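Local coordinates for immunity protein (Neisseria meningitidis, PDB 4Q7O) that protects its own cell from the toxin of a contact-dependent growth-inhibition system, probably by binding and neutralising the cognate toxin, at the interface of chains A and B. Coordinates in Å, arbitrary orientation; residue numbers count along the deposited sequence, not the author numbering. Chains: chain A/B, Immunity protein.

The interface of chains A and B. Residues chain A 22, 25-26, 91, 98; chain B 7, 9, 13, 17, 22, 25-26, 29.
Helix 22-34 of chain A, with the start of strand 98-103 beside it, faces helices 10-18 and 22-34 and the loop residue B:Asn7 of chain B, all contacting helical residues having regular helical phi and psi (A:Phe22 at -57°/-35°). Helix 22-34 takes part from both copies, but its surroundings differ, the interface is not an exact two-fold, and it may not be the biological one. A:Phe22 offers a flat apolar face: B:Asn13 CB sits over the ring centre, 3.5 Å from A:Phe22 CD1, and the amide, its plane 2° from the ring's, lies over the CG/CD2 side. Asparagine suits this place because its amide is as flat as the ring yet keeps OD1 and ND2 for polar partners. B:Asn13 ND2 donates to B:Phe9 O at 2.9 Å from above that carbonyl's plane, helping, with the water on OD1, to hold the amide against the ring. B:Asn7 CB meets the ring at its edge. Branched A:Ile26 fills the middle with two arms, CG2 reaching B:Ile26 CD1 at 3.6 Å and CD1 resting on small B:Ser25 CB. B:Ile17 sets CG2 against A:Ser25 CB. Extended A:Glu98 crosses B:Glu29 at about a right angle, its carboxylate carbon CD 3.5 Å from B:Glu29 CG; A:Glu98 OE2 and B:Glu29 OE1, 5.0 Å apart, may raise one another's pKa. No direct polar bond joins the chains here; instead one water lies 2.6 Å from A:Glu98 OE2, 2.8 Å from B:Asn13 OD1 and 2.9 Å from B:Ser25 O.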
ATOM      1  N   PHE A  22      -6.882  -4.401  -2.820  1.00  6.39           N
ATOM      2  CA  PHE A  22      -5.839  -4.035  -1.880  1.00  6.63           C
ATOM      3  C   PHE A  22      -5.685  -2.535  -1.687  1.00  5.85           C
ATOM      4  O   PHE A  22      -5.404  -2.073  -0.576  1.00  6.65           O
ATOM      5  CB  PHE A  22      -4.526  -4.677  -2.310  1.00  7.60           C
ATOM      6  CG  PHE A  22      -4.650  -6.147  -2.570  1.00  8.71           C
ATOM      7  CD1 PHE A  22      -5.058  -7.003  -1.563  1.00  8.27           C
ATOM      8  CD2 PHE A  22      -4.367  -6.675  -3.816  1.00 10.25           C
ATOM      9  CE1 PHE A  22      -5.184  -8.359  -1.793  1.00  8.80           C
ATOM     10  CE2 PHE A  22      -4.492  -8.031  -4.054  1.00  9.73           C
ATOM     11  CZ  PHE A  22      -4.901  -8.873  -3.038  1.00  8.84           C
ATOM     12  N   SER A  25      -7.611  -1.007   1.338  1.00  6.15           N
ATOM     13  CA  SER A  25      -6.946  -1.137   2.629  1.00  7.13           C
ATOM     14  C   SER A  25      -5.694  -0.280   2.737  1.00  5.63           C
ATOM     15  O   SER A  25      -5.440   0.314   3.779  1.00  6.60           O
ATOM     16  CB  SER A  25      -6.620  -2.589   2.935  1.00  9.94           C
ATOM     17  OG  SER A  25      -7.783  -3.240   3.423  1.00 13.30           O
ATOM     18  N   ILE A  26      -4.908  -0.206   1.669  1.00  5.42           N
ATOM     19  CA  ILE A  26      -3.723   0.647   1.701  1.00  6.27           C
ATOM     20  C   ILE A  26      -4.134   2.101   1.943  1.00  5.87           C
ATOM     21  O   ILE A  26      -3.511   2.814   2.743  1.00  6.77           O
ATOM     22  CB  ILE A  26      -2.897   0.519   0.414  1.00  6.92           C
ATOM     23  CG1 ILE A  26      -2.362  -0.907   0.288  1.00  7.62           C
ATOM     24  CG2 ILE A  26      -1.750   1.534   0.405  1.00  8.48           C
ATOM     25  CD1 ILE A  26      -1.906  -1.248  -1.103  1.00  9.32           C
ATOM     26  N   VAL A  91      -3.121   5.378  -4.381  1.00  7.78           N
ATOM     27  CA  VAL A  91      -2.186   5.456  -3.277  1.00  7.21           C
ATOM     28  C   VAL A  91      -0.774   5.567  -3.838  1.00  8.69           C
ATOM     29  O   VAL A  91      -0.534   5.247  -5.001  1.00  9.48           O
ATOM     30  CB  VAL A  91      -2.322   4.255  -2.320  1.00  7.36           C
ATOM     31  CG1 VAL A  91      -3.672   4.290  -1.626  1.00  8.12           C
ATOM     32  CG2 VAL A  91      -2.112   2.941  -3.067  1.00  8.75           C
ATOM     33  N   GLU A  98      -0.471   3.827  -7.498  1.00  8.43           N
ATOM     34  CA  GLU A  98      -1.167   2.554  -7.521  1.00  8.50           C
ATOM     35  C   GLU A  98      -2.659   2.881  -7.532  1.00  8.94           C
ATOM     36  O   GLU A  98      -3.141   3.608  -6.665  1.00  9.46           O
ATOM     37  CB  GLU A  98      -0.770   1.729  -6.298  1.00 10.39           C
ATOM     38  CG  GLU A  98      -1.471   0.404  -6.223  1.00 11.98           C
ATOM     39  CD  GLU A  98      -0.923  -0.501  -5.132  1.00 14.16           C
ATOM     40  OE1 GLU A  98       0.034  -0.110  -4.429  1.00 15.08           O
ATOM     41  OE2 GLU A  98      -1.454  -1.614  -4.979  1.00 15.18           O
TER
ATOM     42  N   ASN B   7      -4.155  -6.936  -9.657  1.00 23.91           N
ATOM     43  CA  ASN B   7      -2.896  -6.988  -8.920  1.00 22.25           C
ATOM     44  C   ASN B   7      -2.376  -8.429  -8.832  1.00 19.82           C
ATOM     45  O   ASN B   7      -3.092  -9.317  -8.367  1.00 21.98           O
ATOM     46  CB  ASN B   7      -3.105  -6.397  -7.514  1.00 22.16           C
ATOM     47  CG  ASN B   7      -1.807  -5.939  -6.855  1.00 21.43           C
ATOM     48  OD1 ASN B   7      -0.836  -6.686  -6.781  1.00 19.78           O
ATOM     49  ND2 ASN B   7      -1.802  -4.705  -6.348  1.00 22.18           N
ATOM     50  N   PHE B   9       0.166  -9.364  -6.941  1.00  8.55           N
ATOM     51  CA  PHE B   9       0.807  -9.598  -5.649  1.00  7.55           C
ATOM     52  C   PHE B   9      -0.196 -10.041  -4.595  1.00  7.77           C
ATOM     53  O   PHE B   9      -0.354  -9.414  -3.549  1.00  8.75           O
ATOM     54  CB  PHE B   9       1.600  -8.366  -5.209  1.00  7.44           C
ATOM     55  CG  PHE B   9       2.802  -8.107  -6.065  1.00  8.15           C
ATOM     56  CD1 PHE B   9       3.918  -8.931  -5.974  1.00  8.79           C
ATOM     57  CD2 PHE B   9       2.807  -7.079  -6.997  1.00  9.34           C
ATOM     58  CE1 PHE B   9       5.036  -8.720  -6.784  1.00  9.06           C
ATOM     59  CE2 PHE B   9       3.922  -6.858  -7.800  1.00  9.68           C
ATOM     60  CZ  PHE B   9       5.036  -7.680  -7.691  1.00 10.14           C
ATOM     61  N   ASN B  13       0.360  -8.798  -0.800  1.00  7.30           N
ATOM     62  CA  ASN B  13      -0.562  -7.796  -0.291  1.00  6.71           C
ATOM     63  C   ASN B  13      -1.282  -8.270   0.953  1.00  7.54           C
ATOM     64  O   ASN B  13      -1.449  -7.511   1.898  1.00  7.95           O
ATOM     65  CB  ASN B  13      -1.591  -7.395  -1.359  1.00  8.29           C
ATOM     66  CG  ASN B  13      -1.107  -6.269  -2.244  1.00 11.54           C
ATOM     67  OD1 ASN B  13      -1.035  -5.112  -1.813  1.00 13.36           O
ATOM     68  ND2 ASN B  13      -0.808  -6.588  -3.497  1.00 14.16           N
ATOM     69  N   ILE B  17      -0.508  -6.016   4.178  1.00  6.80           N
ATOM     70  CA  ILE B  17      -1.649  -5.261   4.682  1.00  7.15           C
ATOM     71  C   ILE B  17      -2.031  -5.722   6.085  1.00  6.25           C
ATOM     72  O   ILE B  17      -2.268  -4.903   6.975  1.00  6.59           O
ATOM     73  CB  ILE B  17      -2.855  -5.342   3.712  1.00  7.13           C
ATOM     74  CG1 ILE B  17      -2.539  -4.554   2.439  1.00  9.54           C
ATOM     75  CG2 ILE B  17      -4.137  -4.826   4.370  1.00  9.46           C
ATOM     76  CD1 ILE B  17      -3.506  -4.832   1.312  1.00 11.99           C
ATOM     77  N   PHE B  22       1.844  -1.369   4.668  1.00  5.97           N
ATOM     78  CA  PHE B  22       1.341  -0.960   3.366  1.00  6.01           C
ATOM     79  C   PHE B  22       2.419  -0.350   2.465  1.00  5.99           C
ATOM     80  O   PHE B  22       2.298  -0.397   1.244  1.00  7.04           O
ATOM     81  CB  PHE B  22       0.161   0.003   3.527  1.00  5.92           C
ATOM     82  CG  PHE B  22       0.472   1.194   4.391  1.00  7.07           C
ATOM     83  CD1 PHE B  22       1.006   2.352   3.835  1.00  8.16           C
ATOM     84  CD2 PHE B  22       0.234   1.155   5.759  1.00  8.70           C
ATOM     85  CE1 PHE B  22       1.292   3.457   4.623  1.00  8.34           C
ATOM     86  CE2 PHE B  22       0.524   2.251   6.560  1.00  8.58           C
ATOM     87  CZ  PHE B  22       1.059   3.408   5.992  1.00  9.29           C
ATOM     88  N   SER B  25       3.564  -3.079   0.214  1.00  7.62           N
ATOM     89  CA  SER B  25       2.558  -3.318  -0.823  1.00  8.21           C
ATOM     90  C   SER B  25       2.758  -2.340  -1.982  1.00  7.79           C
ATOM     91  O   SER B  25       2.777  -2.723  -3.158  1.00  9.68           O
ATOM     92  CB  SER B  25       1.138  -3.126  -0.257  1.00  9.46           C
ATOM     93  OG  SER B  25       1.029  -3.504   1.111  1.00 13.19           O
ATOM     94  N   ILE B  26       2.910  -1.064  -1.642  1.00  6.43           N
ATOM     95  CA  ILE B  26       3.055  -0.021  -2.652  1.00  6.61           C
ATOM     96  C   ILE B  26       4.380  -0.159  -3.385  1.00  6.51           C
ATOM     97  O   ILE B  26       4.445  -0.002  -4.603  1.00  8.01           O
ATOM     98  CB  ILE B  26       2.964   1.377  -2.008  1.00  6.71           C
ATOM     99  CG1 ILE B  26       1.584   1.584  -1.380  1.00  7.88           C
ATOM    100  CG2 ILE B  26       3.251   2.483  -3.026  1.00  8.39           C
ATOM    101  CD1 ILE B  26       1.509   2.843  -0.539  1.00  8.36           C
ATOM    102  N   GLU B  29       4.112  -3.075  -6.040  1.00  8.07           N
ATOM    103  CA  GLU B  29       3.167  -2.822  -7.121  1.00 10.17           C
ATOM    104  C   GLU B  29       3.634  -1.711  -8.042  1.00 10.35           C
ATOM    105  O   GLU B  29       3.500  -1.803  -9.262  1.00 10.96           O
ATOM    106  CB  GLU B  29       1.771  -2.502  -6.590  1.00 12.43           C
ATOM    107  CG  GLU B  29       0.748  -2.176  -7.685  1.00 16.32           C
ATOM    108  CD  GLU B  29       0.564  -3.281  -8.720  1.00 21.27           C
ATOM    109  OE1 GLU B  29       0.871  -4.457  -8.433  1.00 23.27           O
ATOM    110  OE2 GLU B  29       0.093  -2.963  -9.834  1.00 23.95           O
TER
HETATM  111  O   HOH W   1       0.010  -3.428  -3.820  1.00 17.42           O